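FrnE protein (Deinococcus radiodurans, PDB 5CO3) probably acts as a cytoplasmic disulfide oxidoreductase of the DsbA-like FrnE family, exchanging thiols and disulfides in its substrates. Local coordinates at residues A[118-132]-A[149-162]. Sequence-based numbering, arbitrary orientation.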
loop_
_atom_site.group_PDB
_atom_site.type_symbol
_atom_site.label_atom_id
_atom_site.label_comp_id
_atom_site.label_asym_id
_atom_site.label_seq_id
_atom_site.Cartn_x
_atom_site.Cartn_y
_atom_site.Cartn_z
ATOM N N TYR A 118 -7.740 -10.244 -5.311
ATOM C CA TYR A 118 -8.379 -10.750 -6.530
ATOM C C TYR A 118 -7.761 -10.094 -7.769
ATOM O O TYR A 118 -7.389 -10.773 -8.735
ATOM C CB TYR A 118 -9.905 -10.508 -6.514
ATOM C CG TYR A 118 -10.537 -10.854 -7.848
ATOM C CD1 TYR A 118 -10.843 -12.169 -8.177
ATOM C CD2 TYR A 118 -10.790 -9.865 -8.794
ATOM C CE1 TYR A 118 -11.394 -12.492 -9.411
ATOM C CE2 TYR A 118 -11.342 -10.175 -10.027
ATOM C CZ TYR A 118 -11.642 -11.488 -10.331
ATOM O OH TYR A 118 -12.188 -11.808 -11.560
ATOM N N ALA A 119 -7.649 -8.769 -7.728
ATOM C CA ALA A 119 -7.094 -8.004 -8.835
ATOM C C ALA A 119 -5.665 -8.417 -9.141
ATOM O O ALA A 119 -5.279 -8.498 -10.306
ATOM C CB ALA A 119 -7.151 -6.519 -8.532
ATOM N N ALA A 120 -4.879 -8.681 -8.101
ATOM C CA ALA A 120 -3.466 -9.008 -8.313
ATOM C C ALA A 120 -3.290 -10.361 -9.014
ATOM O O ALA A 120 -2.260 -10.612 -9.631
ATOM C CB ALA A 120 -2.711 -8.993 -6.989
ATOM N N GLU A 121 -4.290 -11.233 -8.927
ATOM C CA GLU A 121 -4.233 -12.501 -9.645
ATOM C C GLU A 121 -4.500 -12.273 -11.125
ATOM O O GLU A 121 -4.128 -13.095 -11.966
ATOM C CB GLU A 121 -5.224 -13.505 -9.058
ATOM C CG GLU A 121 -4.932 -13.831 -7.612
ATOM C CD GLU A 121 -4.965 -15.311 -7.334
ATOM O OE1 GLU A 121 -6.070 -15.890 -7.350
ATOM O OE2 GLU A 121 -3.884 -15.895 -7.107
ATOM N N GLN A 122 -5.124 -11.143 -11.440
ATOM C CA GLN A 122 -5.338 -10.746 -12.829
ATOM C C GLN A 122 -4.232 -9.795 -13.275
ATOM O O GLN A 122 -4.282 -9.241 -14.373
ATOM C CB GLN A 122 -6.707 -10.073 -13.023
ATOM C CG GLN A 122 -7.836 -10.567 -12.113
ATOM C CD GLN A 122 -7.936 -12.074 -12.035
ATOM O OE1 GLN A 122 -7.857 -12.776 -13.047
ATOM N NE2 GLN A 122 -8.104 -12.585 -10.820
ATOM N N GLY A 123 -3.233 -9.609 -12.416
ATOM C CA GLY A 123 -2.121 -8.726 -12.722
ATOM C C GLY A 123 -2.452 -7.245 -12.617
ATOM O O GLY A 123 -1.778 -6.405 -13.219
ATOM N N GLN A 124 -3.483 -6.913 -11.846
ATOM C CA GLN A 124 -3.922 -5.525 -11.721
ATOM C C GLN A 124 -3.922 -5.032 -10.274
ATOM O O GLN A 124 -4.710 -4.158 -9.909
ATOM C CB GLN A 124 -5.323 -5.360 -12.310
ATOM C CG GLN A 124 -5.394 -5.590 -13.806
ATOM C CD GLN A 124 -4.547 -4.591 -14.558
ATOM O OE1 GLN A 124 -4.476 -3.421 -14.182
ATOM N NE2 GLN A 124 -3.880 -5.050 -15.613
ATOM N N GLY A 125 -3.041 -5.593 -9.453
ATOM C CA GLY A 125 -3.014 -5.243 -8.045
ATOM C C GLY A 125 -2.774 -3.763 -7.793
ATOM O O GLY A 125 -3.447 -3.153 -6.971
ATOM N N ASP A 126 -1.803 -3.180 -8.501
ATOM C CA ASP A 126 -1.489 -1.788 -8.255
ATOM C C ASP A 126 -2.635 -0.880 -8.688
ATOM O O ASP A 126 -2.981 0.054 -7.970
ATOM C CB ASP A 126 -0.202 -1.374 -8.963
ATOM C CG ASP A 126 0.264 0.019 -8.532
ATOM O OD1 ASP A 126 -0.202 1.017 -9.117
ATOM O OD2 ASP A 126 1.065 0.111 -7.579
ATOM N N ALA A 127 -3.239 -1.158 -9.842
ATOM C CA ALA A 127 -4.359 -0.335 -10.304
ATOM C C ALA A 127 -5.570 -0.426 -9.362
ATOM O O ALA A 127 -6.257 0.562 -9.138
ATOM C CB ALA A 127 -4.758 -0.734 -11.711
ATOM N N MET A 128 -5.826 -1.617 -8.823
ATOM C CA MET A 128 -6.910 -1.785 -7.851
ATOM C C MET A 128 -6.607 -1.009 -6.576
ATOM O O MET A 128 -7.485 -0.334 -6.040
ATOM C CB MET A 128 -7.129 -3.260 -7.518
ATOM C CG MET A 128 -8.478 -3.544 -6.844
ATOM S SD MET A 128 -9.899 -3.218 -7.929
ATOM C CE MET A 128 -10.509 -1.667 -7.305
ATOM N N LYS A 129 -5.361 -1.108 -6.100
ATOM C CA LYS A 129 -4.951 -0.394 -4.890
ATOM C C LYS A 129 -5.144 1.104 -5.093
ATOM O O LYS A 129 -5.744 1.785 -4.263
ATOM C CB LYS A 129 -3.489 -0.707 -4.527
ATOM C CG LYS A 129 -2.939 0.149 -3.388
ATOM C CD LYS A 129 -3.479 -0.289 -2.031
ATOM C CE LYS A 129 -2.863 0.532 -0.912
ATOM N NZ LYS A 129 -3.337 0.108 0.439
ATOM N N GLU A 130 -4.638 1.601 -6.215
ATOM C CA GLU A 130 -4.777 3.003 -6.594
ATOM C C GLU A 130 -6.242 3.465 -6.596
ATOM O O GLU A 130 -6.579 4.491 -5.999
ATOM C CB GLU A 130 -4.145 3.216 -7.974
ATOM C CG GLU A 130 -4.377 4.590 -8.582
ATOM C CD GLU A 130 -3.478 5.654 -7.975
ATOM O OE1 GLU A 130 -2.428 5.299 -7.398
ATOM O OE2 GLU A 130 -3.824 6.844 -8.073
ATOM N N ARG A 131 -7.103 2.687 -7.256
ATOM C CA ARG A 131 -8.525 3.009 -7.358
ATOM C C ARG A 131 -9.182 3.089 -5.996
ATOM O O ARG A 131 -9.957 4.006 -5.737
ATOM C CB ARG A 131 -9.251 1.967 -8.206
ATOM C CG ARG A 131 -10.703 2.362 -8.519
ATOM C CD ARG A 131 -10.719 3.620 -9.387
ATOM N NE ARG A 131 -12.032 4.264 -9.506
ATOM C CZ ARG A 131 -12.519 5.156 -8.643
ATOM N NH1 ARG A 131 -11.830 5.486 -7.547
ATOM N NH2 ARG A 131 -13.704 5.704 -8.862
ATOM N N LEU A 132 -8.867 2.128 -5.125
ATOM C CA LEU A 132 -9.421 2.109 -3.775
ATOM C C LEU A 132 -8.936 3.296 -2.937
ATOM O O LEU A 132 -9.720 3.908 -2.220
ATOM C CB LEU A 132 -9.086 0.784 -3.079
ATOM C CG LEU A 132 -9.959 -0.335 -3.632
ATOM C CD1 LEU A 132 -9.322 -1.684 -3.346
ATOM C CD2 LEU A 132 -11.383 -0.255 -3.028
ATOM N N LEU A 149 -17.572 -1.803 -4.190
ATOM C CA LEU A 149 -16.372 -2.563 -4.545
ATOM C C LEU A 149 -16.470 -3.174 -5.949
ATOM O O LEU A 149 -15.488 -3.178 -6.703
ATOM C CB LEU A 149 -16.103 -3.660 -3.508
ATOM C CG LEU A 149 -15.631 -3.156 -2.143
ATOM C CD1 LEU A 149 -15.507 -4.292 -1.146
ATOM C CD2 LEU A 149 -14.274 -2.409 -2.274
ATOM N N GLN A 150 -17.658 -3.661 -6.304
ATOM C CA GLN A 150 -17.873 -4.240 -7.626
ATOM C C GLN A 150 -17.689 -3.173 -8.700
ATOM O O GLN A 150 -17.044 -3.417 -9.720
ATOM C CB GLN A 150 -19.267 -4.868 -7.745
ATOM C CG GLN A 150 -19.543 -5.415 -9.140
ATOM C CD GLN A 150 -20.918 -6.044 -9.274
ATOM O OE1 GLN A 150 -21.902 -5.540 -8.751
ATOM N NE2 GLN A 150 -20.981 -7.155 -9.971
ATOM N N LYS A 151 -18.246 -1.992 -8.446
ATOM C CA LYS A 151 -18.140 -0.855 -9.355
ATOM C C LYS A 151 -16.680 -0.451 -9.570
ATOM O O LYS A 151 -16.248 -0.269 -10.693
ATOM C CB LYS A 151 -18.939 0.334 -8.818
ATOM C CG LYS A 151 -18.857 1.589 -9.669
ATOM C CD LYS A 151 -19.452 2.793 -8.957
ATOM C CE LYS A 151 -18.650 3.177 -7.709
ATOM N NZ LYS A 151 -19.269 4.338 -6.996
ATOM N N LEU A 152 -15.938 -0.327 -8.476
ATOM C CA LEU A 152 -14.508 0.005 -8.557
ATOM C C LEU A 152 -13.715 -1.050 -9.317
ATOM O O LEU A 152 -12.845 -0.713 -10.127
ATOM C CB LEU A 152 -13.932 0.189 -7.154
ATOM C CG LEU A 152 -14.548 1.342 -6.349
ATOM C CD1 LEU A 152 -13.970 1.356 -4.964
ATOM C CD2 LEU A 152 -14.304 2.685 -7.042
ATOM N N ALA A 153 -14.016 -2.324 -9.068
ATOM C CA ALA A 153 -13.420 -3.419 -9.827
ATOM C C ALA A 153 -13.675 -3.263 -11.333
ATOM O O ALA A 153 -12.778 -3.469 -12.146
ATOM C CB ALA A 153 -13.950 -4.764 -9.333
ATOM N N ALA A 154 -14.896 -2.882 -11.697
ATOM C CA ALA A 154 -15.243 -2.688 -13.096
ATOM C C ALA A 154 -14.437 -1.553 -13.709
ATOM O O ALA A 154 -13.943 -1.674 -14.840
ATOM C CB ALA A 154 -16.728 -2.421 -13.244
ATOM N N GLU A 155 -14.288 -0.464 -12.964
ATOM C CA GLU A 155 -13.587 0.711 -13.474
ATOM C C GLU A 155 -12.126 0.397 -13.720
ATOM O O GLU A 155 -11.501 1.009 -14.569
ATOM C CB GLU A 155 -13.730 1.889 -12.515
ATOM C CG GLU A 155 -15.175 2.366 -12.357
ATOM C CD GLU A 155 -15.312 3.617 -11.504
ATOM O OE1 GLU A 155 -14.284 4.228 -11.155
ATOM O OE2 GLU A 155 -16.458 3.999 -11.199
ATOM N N VAL A 156 -11.594 -0.568 -12.977
ATOM C CA VAL A 156 -10.203 -0.987 -13.130
ATOM C C VAL A 156 -10.040 -1.927 -14.339
ATOM O O VAL A 156 -8.936 -2.113 -14.852
ATOM C CB VAL A 156 -9.710 -1.628 -11.804
ATOM C CG1 VAL A 156 -8.413 -2.406 -11.969
ATOM C CG2 VAL A 156 -9.565 -0.539 -10.726
ATOM N N GLY A 157 -11.152 -2.476 -14.827
ATOM C CA GLY A 157 -11.138 -3.332 -15.997
ATOM C C GLY A 157 -11.232 -4.811 -15.670
ATOM O O GLY A 157 -10.980 -5.669 -16.514
ATOM N N LEU A 158 -11.598 -5.112 -14.432
ATOM C CA LEU A 158 -11.773 -6.489 -14.003
ATOM C C LEU A 158 -13.144 -7.024 -14.407
ATOM O O LEU A 158 -14.041 -6.266 -14.779
ATOM C CB LEU A 158 -11.596 -6.599 -12.486
ATOM C CG LEU A 158 -10.262 -6.078 -11.948
ATOM C CD1 LEU A 158 -10.245 -6.088 -10.421
ATOM C CD2 LEU A 158 -9.084 -6.872 -12.511
ATOM N N ASP A 159 -13.283 -8.342 -14.350
ATOM C CA ASP A 159 -14.580 -8.992 -14.460
ATOM C C ASP A 159 -15.404 -8.665 -13.216
ATOM O O ASP A 159 -15.187 -9.255 -12.156
ATOM C CB ASP A 159 -14.397 -10.500 -14.615
ATOM C CG ASP A 159 -15.703 -11.236 -14.897
ATOM O OD1 ASP A 159 -16.775 -10.861 -14.373
ATOM O OD2 ASP A 159 -15.644 -12.224 -15.652
ATOM N N ALA A 160 -16.353 -7.740 -13.345
ATOM C CA ALA A 160 -17.054 -7.220 -12.175
ATOM C C ALA A 160 -17.927 -8.287 -11.515
ATOM O O ALA A 160 -18.023 -8.341 -10.284
ATOM C CB ALA A 160 -17.891 -5.997 -12.549
ATOM N N GLY A 161 -18.555 -9.132 -12.323
ATOM C CA GLY A 161 -19.331 -10.230 -11.783
ATOM C C GLY A 161 -18.459 -11.178 -10.982
ATOM O O GLY A 161 -18.802 -11.553 -9.864
ATOM N N ALA A 162 -17.313 -11.543 -11.548
ATOM C CA ALA A 162 -16.402 -12.494 -10.907
ATOM C C ALA A 162 -15.785 -11.920 -9.635
ATOM O O ALA A 162 -15.650 -12.625 -8.633
ATOM C CB ALA A 162 -15.305 -12.921 -11.886
HETATM O O HOH W 1 -11.150 -9.909 -13.709
#
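Glu155 OE1 takes two hydrogen bonds from one arginine: Arg131 NE and Arg131 NH2 each lie 2.8 Å from it, a side-on salt bridge to a single oxygen. OE1 sits in the guanidinium plane, whereas both nitrogens reach it from the same face of the carboxylate, NH2 on the syn side and NE on the anti side, with the two planes 36° apart. Leu152 CD2 covers one guanidinium face, 3.4 Å from Arg131 CZ and over the centre of the group, which together with the in-plane bonds restricts its rotation. Arg131 NH1 turns to Glu139, so the cation is shared between two carboxylates.

Further along, Val156 sets CG2 against Arg131 CB at 3.6 Å and against Met128 CE. The bends at chi2 and chi3 of Met128 carry its methyl there, while its SD meets Leu158 CD1 at 3.8 Å. Arg131 and Met128 on one side and Leu152, Glu155 and Val156 on the other join helices 125-137 and 146-156 within the helical part of the DsbA-like thioredoxin fold; the segments 125-132 and 149-156 cross at 129°, their axes approaching to 9.6 Å.

Gly157, at positive phi, closes helix 146-156 in a Schellman motif, and Leu158 follows directly. Its two methyls diverge: CD1 lies 3.7 Å from Ala119 CB, and CD2 packs on the aliphatic carbons of Gln122 and Gln124. Tyr118 holds CG opposite its backbone N (chi1 172°), which carries the ring to the start of helix 160-169, OH lying 3.3 Å from Ala162 CB; a water joins Tyr118 OH to Asp159 N. Asp159 N-caps this helix, its OD1 accepting from Ala162 N at 3.0 Å.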